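Local coordinates for AxyAgu115A (Amphibacillus xylanus NBRC 15112, PDB 6NPS), which probably acts as a family GH115 alpha-glucuronidase that removes glucuronic acid side groups from xylans such as arabinoglucuronoxylan, at residues Thr16-Leu21 against Leu60-Val65; Asp4-Gln9 against Lys150-Leu155; Gln100-Pro105 against Ala112-Gly117; Lys55-Leu60 against Gln104-Val109. The protein carries 3 engineered substitutions. All blocks are in the same frame, centred on the assembly; numbering follows the deposited sequence.

How the contacts relate
Contact 2 starts nearest the N terminus. Asp4-Gln9 pairs with Lys150-Leu155 and so closes the longest loop, which holds the other three contacts. Within it, Thr16-Leu21 meets Leu60-Val65 in contact 1, closing a loop that carries helix 30-47. Contact 4 crosses contact 1: Lys55-Leu60 starts before contact 1 is complete and pairs later with Gln104-Val109. The two share Leu60. Contact 3 is the short hairpin closure of Gln100-Pro105 on Ala112-Gly117, and its turn region belongs to contact 4. Together they tie the strand pair 5-8 and 152-155 and strand 20-23 to the mixed sheet that includes strands 64-69, 97-106 and 109-117.

Contact 1 of 4, residues Thr16-Leu21 against Leu60-Val65; sequences TKSGAL and LSRHAV
A single parallel beta bridge, Ala20 with Leu60, brings the start of strand 20-23 against the bent chain of strands 60-61 and 64-69. Two backbone bonds cross the contact. Ser61 N donates to Ala20 O at 2.7 Å, from above the carbonyl plane. This bond belongs to the bridge, which Ala20 N completes with the backbone of Met59. Beyond the corner, Val65 N donates to Leu21 O at 2.9 Å, in the carbonyl plane and almost straight at 171°. The chain turns at Arg62 and His63 between these two donors. Ser61 OG braces that corner by donating to His63 O at 2.8 Å.

Ser18 holds the outer end. Its OG lies between the backbone N and the carbonyl carbon (chi1 62°) and accepts from Arg62 N at 3.0 Å. Its CB sits at the edge of the Arg62 guanidinium, near the plane, with Ser18 CB only 3.0 Å from Arg62 NE. An alanine in place of Ser18 would remove the OG acceptor and would probably leave the corner at Arg62 less firmly held. The CA atoms come closest at Gly19 and Ser61, and a side chain on Gly19 would run into Leu60 O. At the inner end the side chains of Leu21 and Val65 cross obliquely, with Leu21 CD1 4.1 Å from Val65 CG2.

Leu21 also packs on Leu7, and Val65 on Phe5, both of strand 5-8. His63 ND1 is hydrogen-bonded to Thr6 N of the same strand. Arg62 and Ala64 bond to the backbone of strand 109-117.

Contact 2 of 4, residues Asp4-Gln9 against Lys150-Leu155; sequences DFTLNQ and KESFSL
Strands 5-8 and 152-155 form a two-stranded antiparallel ribbon, their directions 168° apart. The backbone bonds come in two reciprocal pairs. Phe5 N donates to Leu155 O at 2.9 Å, nearly along the C=O axis, and Leu155 N returns to Phe5 O. Leu7 N donates to Phe153 O at 3.0 Å, and Phe153 N returns to Leu7 O. Gln9 N extends the ladder past the strand by donating to Glu151 O at 3.1 Å.

The polar side chains gather on the Thr6, Asn8, Ser152 and Ser154 face. Ser152 OG makes a weak bond to Leu7 O at 3.4 Å. It also lies beside Asn8 CB. Asn8 is the N-cap of helix 9-12, where its OD1 accepts from Met11 N. The extended side chain of Gln9 crosses that of Glu151 obliquely. Its NE2 donates to Phe47 O at the end of helix 30-47 and, at 3.0 Å, to a water that is weakly bonded to Glu151 OE2. A leucine in place of Gln9 would remove the bonds to Phe47 O and the water, and would probably leave this end of the ribbon less firmly tied to helix 30-47.

Apolar contacts occupy the opposite face, formed by Phe5, Leu7, Phe153 and Leu155, all buried. Phe5 and Leu155 continue onto Val101 and Leu113 of the neighbouring hairpin, while Leu7 and Phe153 pack on Phe47. Phe5 CD2 is 4.3 Å from Leu155 CD1. The Phe153 ring turns its edge to Leu7, with Phe153 CD2 4.4 Å from Leu7 CB.

Contact 3 of 4, residues Gln100-Pro105 against Ala112-Gly117; sequences QVVDQP and ALVIAG
Strands 97-106 and 109-117 make a strongly twisted beta hairpin, their short segments running 138° apart. On the face of Gln100, Val102, Ala112 and Val114, the bumps that meet are methyl groups. Val102 CG2, held between the backbone N and the carbonyl carbon, reaches across to the partner strand. It presses on Val114 CG2 at 3.5 Å, tighter than usual for two carbons, and the two side chains cross at about a right angle. Ala112 is short, so larger neighbours can close over its CB. Pro105 CG comes to 3.7 Å of Ala112 CB from the end where the chain turns, and Val102 CG2 to 4.0 Å from the strand side. Leu76 and Leu79 of helix 74-81 pack on this face. On the other face Leu113 CD1 bends back to Gln100 O at 3.8 Å and meets Val101 CG2 more loosely. Phe99 packs beside Leu113.

Four backbone bonds join the strands. The shortest runs from Val114 N to Gln100 O at 2.6 Å, nearly straight at 171°. Apart from Gln100, the side chains that carry the contact are hydrocarbon. The polar links between the segments are therefore the peptide bonds, and the side chains pack the hairpin against its neighbours.

Contact 4 of 4, residues Lys55-Leu60 against Gln104-Val109; sequences KDRDML and QPIQGV
Apolar packing carries the contact between the loop after strand 53-54 and the tip of hairpin 97-106/109-117. Leu60 is the central side chain. Its CD1 meets Ile106 CD1 at 3.7 Å, the two side chains crossing at about a right angle. Its CB rests on Val109 CG2 at 3.8 Å. Ile106 holds CG1 between the backbone N and the carbonyl carbon (chi1 62°), which leaves CD1 for Leu60 and CG2 for Arg57.

The Arg57 guanidinium meets the hairpin tip by packing. The side chain is bent at chi2 and chi3, and Arg57 NH2 lies 4.0 Å from Ile106 CG2. Its polar partners are Glu78 of helix 74-81, in a salt bridge to NH2, and Tyr23 OH at NH1. These probably fix the guanidinium beside Ile106.

A water lies between the two backbones, 2.6 Å from Arg57 O and 2.9 Å from Gln107 O.

Hydrogen bonds within each segment shape the two loops. Asp56 OD1 uses its anti lone pair to accept from Asp58 N at 2.7 Å. This is an Asx turn leading into the 3-10 segment 57-59. In the other segment, Val109 N donates to Ile106 O at 3.2 Å. Gly108, with phi 87°, takes the third position of a type II beta turn, here the reversal between the two strands of a beta hairpin.

Contact 1 of 4, residues Thr16-Leu21 against Leu60-Val65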
loop_
_atom_site.group_PDB
_atom_site.type_symbol
_atom_site.label_atom_id
_atom_site.label_comp_id
_atom_site.label_asym_id
_atom_site.label_seq_id
_atom_site.Cartn_x
_atom_site.Cartn_y
_atom_site.Cartn_z
ATOM N N THR A 16 -15.456 66.214 36.891
ATOM C CA THR A 16 -14.141 66.739 37.241
ATOM C C THR A 16 -13.322 67.233 36.056
ATOM O O THR A 16 -12.270 67.837 36.275
ATOM C CB THR A 16 -13.301 65.679 37.987
ATOM O OG1 THR A 16 -13.308 64.446 37.247
ATOM C CG2 THR A 16 -13.795 65.447 39.435
ATOM N N LYS A 17 -13.725 66.972 34.825
ATOM C CA LYS A 17 -12.873 67.392 33.723
ATOM C C LYS A 17 -12.856 68.917 33.584
ATOM O O LYS A 17 -13.774 69.625 34.013
ATOM C CB LYS A 17 -13.311 66.738 32.417
ATOM C CG LYS A 17 -14.609 67.238 31.842
ATOM C CD LYS A 17 -14.685 66.794 30.393
ATOM C CE LYS A 17 -16.113 66.667 29.891
ATOM N NZ LYS A 17 -16.112 65.889 28.598
ATOM N N SER A 18 -11.759 69.421 33.011
ATOM C CA SER A 18 -11.582 70.845 32.756
ATOM C C SER A 18 -11.932 71.242 31.324
ATOM O O SER A 18 -12.107 72.430 31.052
ATOM C CB SER A 18 -10.139 71.261 33.049
ATOM O OG SER A 18 -9.207 70.585 32.209
ATOM N N GLY A 19 -12.047 70.285 30.416
ATOM C CA GLY A 19 -12.408 70.606 29.054
ATOM C C GLY A 19 -12.195 69.399 28.172
ATOM O O GLY A 19 -11.895 68.299 28.650
ATOM N N ALA A 20 -12.357 69.625 26.878
ATOM C CA ALA A 20 -12.212 68.555 25.921
ATOM C C ALA A 20 -10.745 68.185 25.757
ATOM O O ALA A 20 -9.853 69.034 25.825
ATOM C CB ALA A 20 -12.809 68.966 24.566
ATOM N N LEU A 21 -10.505 66.898 25.523
ATOM C CA LEU A 21 -9.145 66.393 25.412
ATOM C C LEU A 21 -8.515 66.720 24.058
ATOM O O LEU A 21 -7.366 67.173 23.993
ATOM C CB LEU A 21 -9.143 64.883 25.628
ATOM C CG LEU A 21 -7.776 64.248 25.430
ATOM C CD1 LEU A 21 -6.800 64.804 26.517
ATOM C CD2 LEU A 21 -7.919 62.733 25.500
ATOM N N LEU A 60 -10.715 73.500 25.636
ATOM C CA LEU A 60 -9.753 72.420 25.767
ATOM C C LEU A 60 -9.459 72.164 27.244
ATOM O O LEU A 60 -9.641 73.033 28.102
ATOM C CB LEU A 60 -8.463 72.770 25.032
ATOM C CG LEU A 60 -8.560 72.771 23.508
ATOM C CD1 LEU A 60 -7.275 73.314 22.870
ATOM C CD2 LEU A 60 -8.791 71.308 23.102
ATOM N N SER A 61 -8.984 70.964 27.517
ATOM C CA SER A 61 -8.561 70.623 28.861
ATOM C C SER A 61 -7.206 71.271 29.158
ATOM O O SER A 61 -6.451 71.632 28.250
ATOM C CB SER A 61 -8.504 69.094 28.989
ATOM O OG SER A 61 -7.518 68.660 29.907
ATOM N N ARG A 62 -6.897 71.432 30.445
ATOM C CA ARG A 62 -5.569 71.926 30.811
ATOM C C ARG A 62 -4.442 71.096 30.191
ATOM O O ARG A 62 -3.395 71.656 29.853
ATOM C CB ARG A 62 -5.430 71.977 32.330
ATOM C CG ARG A 62 -6.366 72.987 32.977
ATOM C CD ARG A 62 -6.882 72.479 34.319
ATOM N NE ARG A 62 -8.227 72.960 34.641
ATOM C CZ ARG A 62 -8.509 73.957 35.473
ATOM N NH1 ARG A 62 -7.537 74.611 36.091
ATOM N NH2 ARG A 62 -9.775 74.295 35.691
ATOM N N HIS A 63 -4.638 69.783 29.997
ATOM C CA HIS A 63 -3.724 68.930 29.229
ATOM C C HIS A 63 -4.474 68.437 27.998
ATOM O O HIS A 63 -5.525 67.791 28.125
ATOM C CB HIS A 63 -3.207 67.731 30.046
ATOM C CG HIS A 63 -2.400 68.117 31.251
ATOM N ND1 HIS A 63 -1.576 67.230 31.915
ATOM C CD2 HIS A 63 -2.285 69.294 31.910
ATOM C CE1 HIS A 63 -1.003 67.841 32.940
ATOM N NE2 HIS A 63 -1.417 69.095 32.959
ATOM N N ALA A 64 -3.933 68.724 26.814
ATOM C CA ALA A 64 -4.677 68.549 25.579
ATOM C C ALA A 64 -3.812 67.824 24.559
ATOM O O ALA A 64 -2.583 67.822 24.651
ATOM C CB ALA A 64 -5.151 69.917 25.027
ATOM N N VAL A 65 -4.471 67.183 23.591
ATOM C CA VAL A 65 -3.812 66.488 22.492
ATOM C C VAL A 65 -4.051 67.345 21.252
ATOM O O VAL A 65 -5.202 67.637 20.914
ATOM C CB VAL A 65 -4.354 65.063 22.301
ATOM C CG1 VAL A 65 -3.787 64.454 21.028
ATOM C CG2 VAL A 65 -4.043 64.155 23.547
#

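Contact 2 of 4, residues Asp4-Gln9 against Lys150-Leu155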
loop_
_atom_site.group_PDB
_atom_site.type_symbol
_atom_site.label_atom_id
_atom_site.label_comp_id
_atom_site.label_asym_id
_atom_site.label_seq_id
_atom_site.Cartn_x
_atom_site.Cartn_y
_atom_site.Cartn_z
ATOM N N ASP A 4 4.933 66.937 33.969
ATOM C CA ASP A 4 4.619 65.913 32.977
ATOM C C ASP A 4 3.312 66.237 32.249
ATOM O O ASP A 4 2.410 66.881 32.786
ATOM C CB ASP A 4 4.477 64.534 33.645
ATOM C CG ASP A 4 5.800 63.968 34.163
ATOM O OD1 ASP A 4 6.874 64.586 33.977
ATOM O OD2 ASP A 4 5.752 62.876 34.780
ATOM N N PHE A 5 3.195 65.757 31.022
ATOM C CA PHE A 5 1.880 65.643 30.420
ATOM C C PHE A 5 1.158 64.463 31.059
ATOM O O PHE A 5 1.703 63.362 31.118
ATOM C CB PHE A 5 2.012 65.431 28.922
ATOM C CG PHE A 5 0.715 65.172 28.233
ATOM C CD1 PHE A 5 -0.002 66.230 27.681
ATOM C CD2 PHE A 5 0.229 63.870 28.082
ATOM C CE1 PHE A 5 -1.207 66.003 27.024
ATOM C CE2 PHE A 5 -0.974 63.638 27.419
ATOM C CZ PHE A 5 -1.684 64.717 26.883
ATOM N N THR A 6 -0.065 64.679 31.520
ATOM C CA THR A 6 -0.819 63.654 32.223
ATOM C C THR A 6 -2.191 63.485 31.589
ATOM O O THR A 6 -2.829 64.467 31.201
ATOM C CB THR A 6 -0.989 64.018 33.692
ATOM O OG1 THR A 6 0.299 64.083 34.312
ATOM C CG2 THR A 6 -1.854 62.976 34.411
ATOM N N LEU A 7 -2.642 62.237 31.493
ATOM C CA LEU A 7 -4.030 61.936 31.191
ATOM C C LEU A 7 -4.531 60.965 32.251
ATOM O O LEU A 7 -3.868 59.957 32.530
ATOM C CB LEU A 7 -4.159 61.342 29.794
ATOM C CG LEU A 7 -5.568 60.927 29.350
ATOM C CD1 LEU A 7 -6.614 62.029 29.630
ATOM C CD2 LEU A 7 -5.554 60.572 27.867
ATOM N N ASN A 8 -5.662 61.275 32.881
ATOM C CA ASN A 8 -6.213 60.317 33.831
ATOM C C ASN A 8 -7.734 60.349 33.765
ATOM O O ASN A 8 -8.331 61.172 33.060
ATOM C CB ASN A 8 -5.679 60.549 35.263
ATOM C CG ASN A 8 -6.105 61.875 35.861
ATOM O OD1 ASN A 8 -7.263 62.275 35.770
ATOM N ND2 ASN A 8 -5.159 62.552 36.528
ATOM N N GLN A 9 -8.352 59.409 34.489
ATOM C CA GLN A 9 -9.804 59.257 34.462
ATOM C C GLN A 9 -10.522 60.528 34.900
ATOM O O GLN A 9 -11.563 60.879 34.330
ATOM C CB GLN A 9 -10.236 58.105 35.367
ATOM C CG GLN A 9 -9.844 56.747 34.930
ATOM C CD GLN A 9 -10.354 55.718 35.911
ATOM O OE1 GLN A 9 -10.374 55.965 37.120
ATOM N NE2 GLN A 9 -10.790 54.572 35.402
ATOM N N LYS A 150 -6.129 51.496 32.500
ATOM C CA LYS A 150 -5.244 52.433 33.188
ATOM C C LYS A 150 -6.076 53.460 33.942
ATOM O O LYS A 150 -7.131 53.895 33.474
ATOM C CB LYS A 150 -4.346 53.238 32.218
ATOM C CG LYS A 150 -3.114 52.583 31.621
ATOM C CD LYS A 150 -2.594 53.536 30.556
ATOM C CE LYS A 150 -1.130 53.373 30.279
ATOM N NZ LYS A 150 -0.823 51.956 29.989
ATOM N N GLU A 151 -5.576 53.887 35.093
ATOM C CA GLU A 151 -6.151 55.063 35.737
ATOM C C GLU A 151 -5.467 56.350 35.287
ATOM O O GLU A 151 -6.110 57.410 35.267
ATOM C CB GLU A 151 -6.070 54.933 37.260
ATOM C CG GLU A 151 -7.003 53.876 37.800
ATOM C CD GLU A 151 -7.434 54.131 39.247
ATOM O OE1 GLU A 151 -6.662 54.766 40.008
ATOM O OE2 GLU A 151 -8.556 53.698 39.609
ATOM N N SER A 152 -4.203 56.271 34.875
ATOM C CA SER A 152 -3.416 57.461 34.570
ATOM C C SER A 152 -2.241 57.076 33.687
ATOM O O SER A 152 -1.789 55.930 33.680
ATOM C CB SER A 152 -2.898 58.136 35.852
ATOM O OG SER A 152 -2.334 59.407 35.553
ATOM N N PHE A 153 -1.749 58.066 32.948
ATOM C CA PHE A 153 -0.733 57.917 31.909
ATOM C C PHE A 153 0.083 59.199 31.935
ATOM O O PHE A 153 -0.486 60.280 32.112
ATOM C CB PHE A 153 -1.388 57.697 30.539
ATOM C CG PHE A 153 -0.472 57.910 29.362
ATOM C CD1 PHE A 153 0.434 56.931 28.994
ATOM C CD2 PHE A 153 -0.542 59.077 28.608
ATOM C CE1 PHE A 153 1.278 57.109 27.931
ATOM C CE2 PHE A 153 0.297 59.269 27.517
ATOM C CZ PHE A 153 1.208 58.277 27.180
ATOM N N SER A 154 1.404 59.097 31.818
ATOM C CA SER A 154 2.188 60.326 31.809
ATOM C C SER A 154 3.325 60.237 30.816
ATOM O O SER A 154 3.803 59.146 30.497
ATOM C CB SER A 154 2.757 60.657 33.187
ATOM O OG SER A 154 1.700 60.813 34.094
ATOM N N LEU A 155 3.743 61.409 30.322
ATOM C CA LEU A 155 4.934 61.562 29.499
ATOM C C LEU A 155 5.729 62.710 30.081
ATOM O O LEU A 155 5.144 63.708 30.506
ATOM C CB LEU A 155 4.616 61.877 28.035
ATOM C CG LEU A 155 3.772 60.941 27.173
ATOM C CD1 LEU A 155 3.286 61.696 25.920
ATOM C CD2 LEU A 155 4.576 59.725 26.759
HETATM O O HOH W 1 -10.629 52.193 37.301
#

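Contact 3 of 4, residues Gln100-Pro105 against Ala112-Gly117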
loop_
_atom_site.group_PDB
_atom_site.type_symbol
_atom_site.label_atom_id
_atom_site.label_comp_id
_atom_site.label_asym_id
_atom_site.label_seq_id
_atom_site.Cartn_x
_atom_site.Cartn_y
_atom_site.Cartn_z
ATOM N N GLN A 100 5.537 65.217 20.423
ATOM C CA GLN A 100 6.297 66.060 21.330
ATOM C C GLN A 100 5.375 66.691 22.360
ATOM O O GLN A 100 4.310 67.206 22.004
ATOM C CB GLN A 100 7.039 67.154 20.549
ATOM C CG GLN A 100 7.911 68.001 21.423
ATOM C CD GLN A 100 8.685 69.043 20.638
ATOM O OE1 GLN A 100 8.495 69.192 19.433
ATOM N NE2 GLN A 100 9.555 69.781 21.328
ATOM N N VAL A 101 5.824 66.708 23.635
ATOM C CA VAL A 101 5.100 67.401 24.699
ATOM C C VAL A 101 5.614 68.822 24.762
ATOM O O VAL A 101 6.831 69.055 24.672
ATOM C CB VAL A 101 5.263 66.684 26.056
ATOM C CG1 VAL A 101 4.678 67.499 27.185
ATOM C CG2 VAL A 101 4.635 65.300 26.005
ATOM N N VAL A 102 4.695 69.785 24.924
ATOM C CA VAL A 102 5.038 71.201 24.872
ATOM C C VAL A 102 4.324 71.914 26.015
ATOM O O VAL A 102 3.227 71.528 26.440
ATOM C CB VAL A 102 4.662 71.832 23.506
ATOM C CG1 VAL A 102 5.520 71.238 22.355
ATOM C CG2 VAL A 102 3.216 71.595 23.240
ATOM N N ASP A 103 4.971 72.951 26.524
ATOM C CA ASP A 103 4.532 73.662 27.714
ATOM C C ASP A 103 3.775 74.914 27.282
ATOM O O ASP A 103 4.223 75.627 26.375
ATOM C CB ASP A 103 5.751 74.017 28.574
ATOM C CG ASP A 103 5.422 74.159 30.052
ATOM O OD1 ASP A 103 4.239 74.051 30.425
ATOM O OD2 ASP A 103 6.362 74.382 30.849
ATOM N N GLN A 104 2.619 75.153 27.910
ATOM C CA GLN A 104 1.832 76.368 27.721
ATOM C C GLN A 104 1.600 76.745 26.250
ATOM O O GLN A 104 1.844 77.884 25.854
ATOM C CB GLN A 104 2.479 77.529 28.463
ATOM C CG GLN A 104 2.692 77.286 29.950
ATOM C CD GLN A 104 1.413 77.437 30.760
ATOM O OE1 GLN A 104 0.386 77.877 30.240
ATOM N NE2 GLN A 104 1.470 77.068 32.039
ATOM N N PRO A 105 1.089 75.815 25.434
ATOM C CA PRO A 105 0.991 76.088 23.986
ATOM C C PRO A 105 0.025 77.199 23.622
ATOM O O PRO A 105 0.292 77.962 22.686
ATOM C CB PRO A 105 0.526 74.746 23.415
ATOM C CG PRO A 105 -0.191 74.089 24.555
ATOM C CD PRO A 105 0.570 74.485 25.783
ATOM N N ALA A 112 0.523 70.089 26.401
ATOM C CA ALA A 112 -0.104 69.430 25.277
ATOM C C ALA A 112 0.858 68.410 24.696
ATOM O O ALA A 112 2.084 68.601 24.680
ATOM C CB ALA A 112 -0.533 70.425 24.182
ATOM N N LEU A 113 0.284 67.330 24.204
ATOM C CA LEU A 113 0.997 66.417 23.339
ATOM C C LEU A 113 0.749 66.871 21.900
ATOM O O LEU A 113 -0.406 66.923 21.457
ATOM C CB LEU A 113 0.509 64.995 23.587
ATOM C CG LEU A 113 0.969 63.935 22.590
ATOM C CD1 LEU A 113 2.491 63.924 22.547
ATOM C CD2 LEU A 113 0.417 62.567 22.997
ATOM N N VAL A 114 1.806 67.226 21.171
ATOM C CA VAL A 114 1.650 67.655 19.779
ATOM C C VAL A 114 1.984 66.482 18.864
ATOM O O VAL A 114 3.014 65.816 19.037
ATOM C CB VAL A 114 2.521 68.883 19.459
ATOM C CG1 VAL A 114 2.384 69.255 17.984
ATOM C CG2 VAL A 114 2.080 70.055 20.317
ATOM N N ILE A 115 1.095 66.196 17.916
ATOM C CA ILE A 115 1.294 65.107 16.957
ATOM C C ILE A 115 1.200 65.749 15.573
ATOM O O ILE A 115 0.108 66.097 15.121
ATOM C CB ILE A 115 0.281 63.978 17.149
ATOM C CG1 ILE A 115 0.277 63.538 18.618
ATOM C CG2 ILE A 115 0.563 62.788 16.172
ATOM C CD1 ILE A 115 -0.590 62.319 18.926
ATOM N N ALA A 116 2.348 65.973 14.935
ATOM C CA ALA A 116 2.430 66.645 13.637
ATOM C C ALA A 116 2.927 65.660 12.573
ATOM O O ALA A 116 4.070 65.205 12.641
ATOM C CB ALA A 116 3.353 67.860 13.719
ATOM N N GLY A 117 2.095 65.377 11.569
ATOM C CA GLY A 117 2.512 64.569 10.436
ATOM C C GLY A 117 3.084 65.379 9.278
ATOM O O GLY A 117 2.639 66.496 8.988
#

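Contact 4 of 4, residues Lys55-Leu60 against Gln104-Val109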
loop_
_atom_site.group_PDB
_atom_site.type_symbol
_atom_site.label_atom_id
_atom_site.label_comp_id
_atom_site.label_asym_id
_atom_site.label_seq_id
_atom_site.Cartn_x
_atom_site.Cartn_y
_atom_site.Cartn_z
ATOM N N LYS A 55 -13.794 72.153 18.733
ATOM C CA LYS A 55 -13.233 73.125 17.807
ATOM C C LYS A 55 -12.939 74.465 18.464
ATOM O O LYS A 55 -12.269 75.301 17.853
ATOM C CB LYS A 55 -14.182 73.338 16.623
ATOM C CG LYS A 55 -14.531 72.063 15.897
ATOM C CD LYS A 55 -15.774 72.244 15.034
ATOM C CE LYS A 55 -16.572 70.945 14.920
ATOM N NZ LYS A 55 -17.881 71.148 14.227
ATOM N N ASP A 56 -13.409 74.689 19.685
ATOM C CA ASP A 56 -13.190 75.944 20.396
ATOM C C ASP A 56 -11.981 75.780 21.312
ATOM O O ASP A 56 -11.970 74.901 22.190
ATOM C CB ASP A 56 -14.442 76.331 21.186
ATOM C CG ASP A 56 -14.323 77.690 21.880
ATOM O OD1 ASP A 56 -13.208 78.077 22.292
ATOM O OD2 ASP A 56 -15.361 78.376 22.026
ATOM N N ARG A 57 -10.976 76.595 21.118
ATOM C CA ARG A 57 -9.792 76.484 21.929
ATOM C C ARG A 57 -9.995 76.786 23.400
ATOM O O ARG A 57 -9.266 76.329 24.229
ATOM C CB ARG A 57 -8.680 77.331 21.382
ATOM C CG ARG A 57 -8.052 76.738 20.170
ATOM C CD ARG A 57 -7.883 77.754 19.093
ATOM N NE ARG A 57 -6.552 78.277 19.135
ATOM C CZ ARG A 57 -5.679 78.133 18.170
ATOM N NH1 ARG A 57 -6.006 77.481 17.111
ATOM N NH2 ARG A 57 -4.500 78.658 18.278
ATOM N N ASP A 58 -10.945 77.618 23.718
ATOM C CA ASP A 58 -11.202 77.860 25.131
ATOM C C ASP A 58 -11.889 76.690 25.818
ATOM O O ASP A 58 -12.040 76.715 27.040
ATOM C CB ASP A 58 -12.033 79.120 25.290
ATOM C CG ASP A 58 -11.199 80.368 25.152
ATOM O OD1 ASP A 58 -10.159 80.456 25.846
ATOM O OD2 ASP A 58 -11.585 81.260 24.363
ATOM N N MET A 59 -12.278 75.671 25.061
ATOM C CA MET A 59 -12.944 74.502 25.632
ATOM C C MET A 59 -12.013 73.306 25.853
ATOM O O MET A 59 -12.469 72.221 26.216
ATOM C CB MET A 59 -14.128 74.084 24.755
ATOM C CG MET A 59 -15.029 75.235 24.339
ATOM S SD MET A 59 -16.356 75.542 25.519
ATOM C CE MET A 59 -17.285 74.015 25.390
ATOM N N LEU A 60 -10.715 73.500 25.636
ATOM C CA LEU A 60 -9.753 72.420 25.767
ATOM C C LEU A 60 -9.459 72.164 27.244
ATOM O O LEU A 60 -9.641 73.033 28.102
ATOM C CB LEU A 60 -8.463 72.770 25.032
ATOM C CG LEU A 60 -8.560 72.771 23.508
ATOM C CD1 LEU A 60 -7.275 73.314 22.870
ATOM C CD2 LEU A 60 -8.791 71.308 23.102
ATOM N N GLN A 104 2.619 75.153 27.910
ATOM C CA GLN A 104 1.832 76.368 27.721
ATOM C C GLN A 104 1.600 76.745 26.250
ATOM O O GLN A 104 1.844 77.884 25.854
ATOM C CB GLN A 104 2.479 77.529 28.463
ATOM C CG GLN A 104 2.692 77.286 29.950
ATOM C CD GLN A 104 1.413 77.437 30.760
ATOM O OE1 GLN A 104 0.386 77.877 30.240
ATOM N NE2 GLN A 104 1.470 77.068 32.039
ATOM N N PRO A 105 1.089 75.815 25.434
ATOM C CA PRO A 105 0.991 76.088 23.986
ATOM C C PRO A 105 0.025 77.199 23.622
ATOM O O PRO A 105 0.292 77.962 22.686
ATOM C CB PRO A 105 0.526 74.746 23.415
ATOM C CG PRO A 105 -0.191 74.089 24.555
ATOM C CD PRO A 105 0.570 74.485 25.783
ATOM N N ILE A 106 -1.112 77.289 24.304
ATOM C CA ILE A 106 -2.122 78.307 24.047
ATOM C C ILE A 106 -2.774 78.623 25.380
ATOM O O ILE A 106 -2.565 77.922 26.371
ATOM C CB ILE A 106 -3.193 77.856 23.026
ATOM C CG1 ILE A 106 -3.966 76.638 23.538
ATOM C CG2 ILE A 106 -2.572 77.558 21.648
ATOM C CD1 ILE A 106 -4.651 75.845 22.423
ATOM N N GLN A 107 -3.571 79.692 25.396
ATOM C CA GLN A 107 -4.230 80.101 26.632
ATOM C C GLN A 107 -5.193 79.020 27.115
ATOM O O GLN A 107 -5.939 78.432 26.328
ATOM C CB GLN A 107 -4.982 81.414 26.432
ATOM C CG GLN A 107 -5.002 82.266 27.687
ATOM C CD GLN A 107 -3.784 83.178 27.794
ATOM O OE1 GLN A 107 -3.750 84.266 27.206
ATOM N NE2 GLN A 107 -2.773 82.732 28.540
ATOM N N GLY A 108 -5.162 78.750 28.422
ATOM C CA GLY A 108 -5.989 77.719 29.017
ATOM C C GLY A 108 -5.396 76.319 29.010
ATOM O O GLY A 108 -5.822 75.486 29.821
ATOM N N VAL A 109 -4.436 76.035 28.125
ATOM C CA VAL A 109 -3.787 74.728 28.030
ATOM C C VAL A 109 -2.409 74.816 28.697
ATOM O O VAL A 109 -1.547 75.599 28.271
ATOM C CB VAL A 109 -3.682 74.271 26.566
ATOM C CG1 VAL A 109 -3.111 72.866 26.454
ATOM C CG2 VAL A 109 -5.040 74.281 25.928
HETATM O O HOH W 2 -8.166 76.553 26.623
#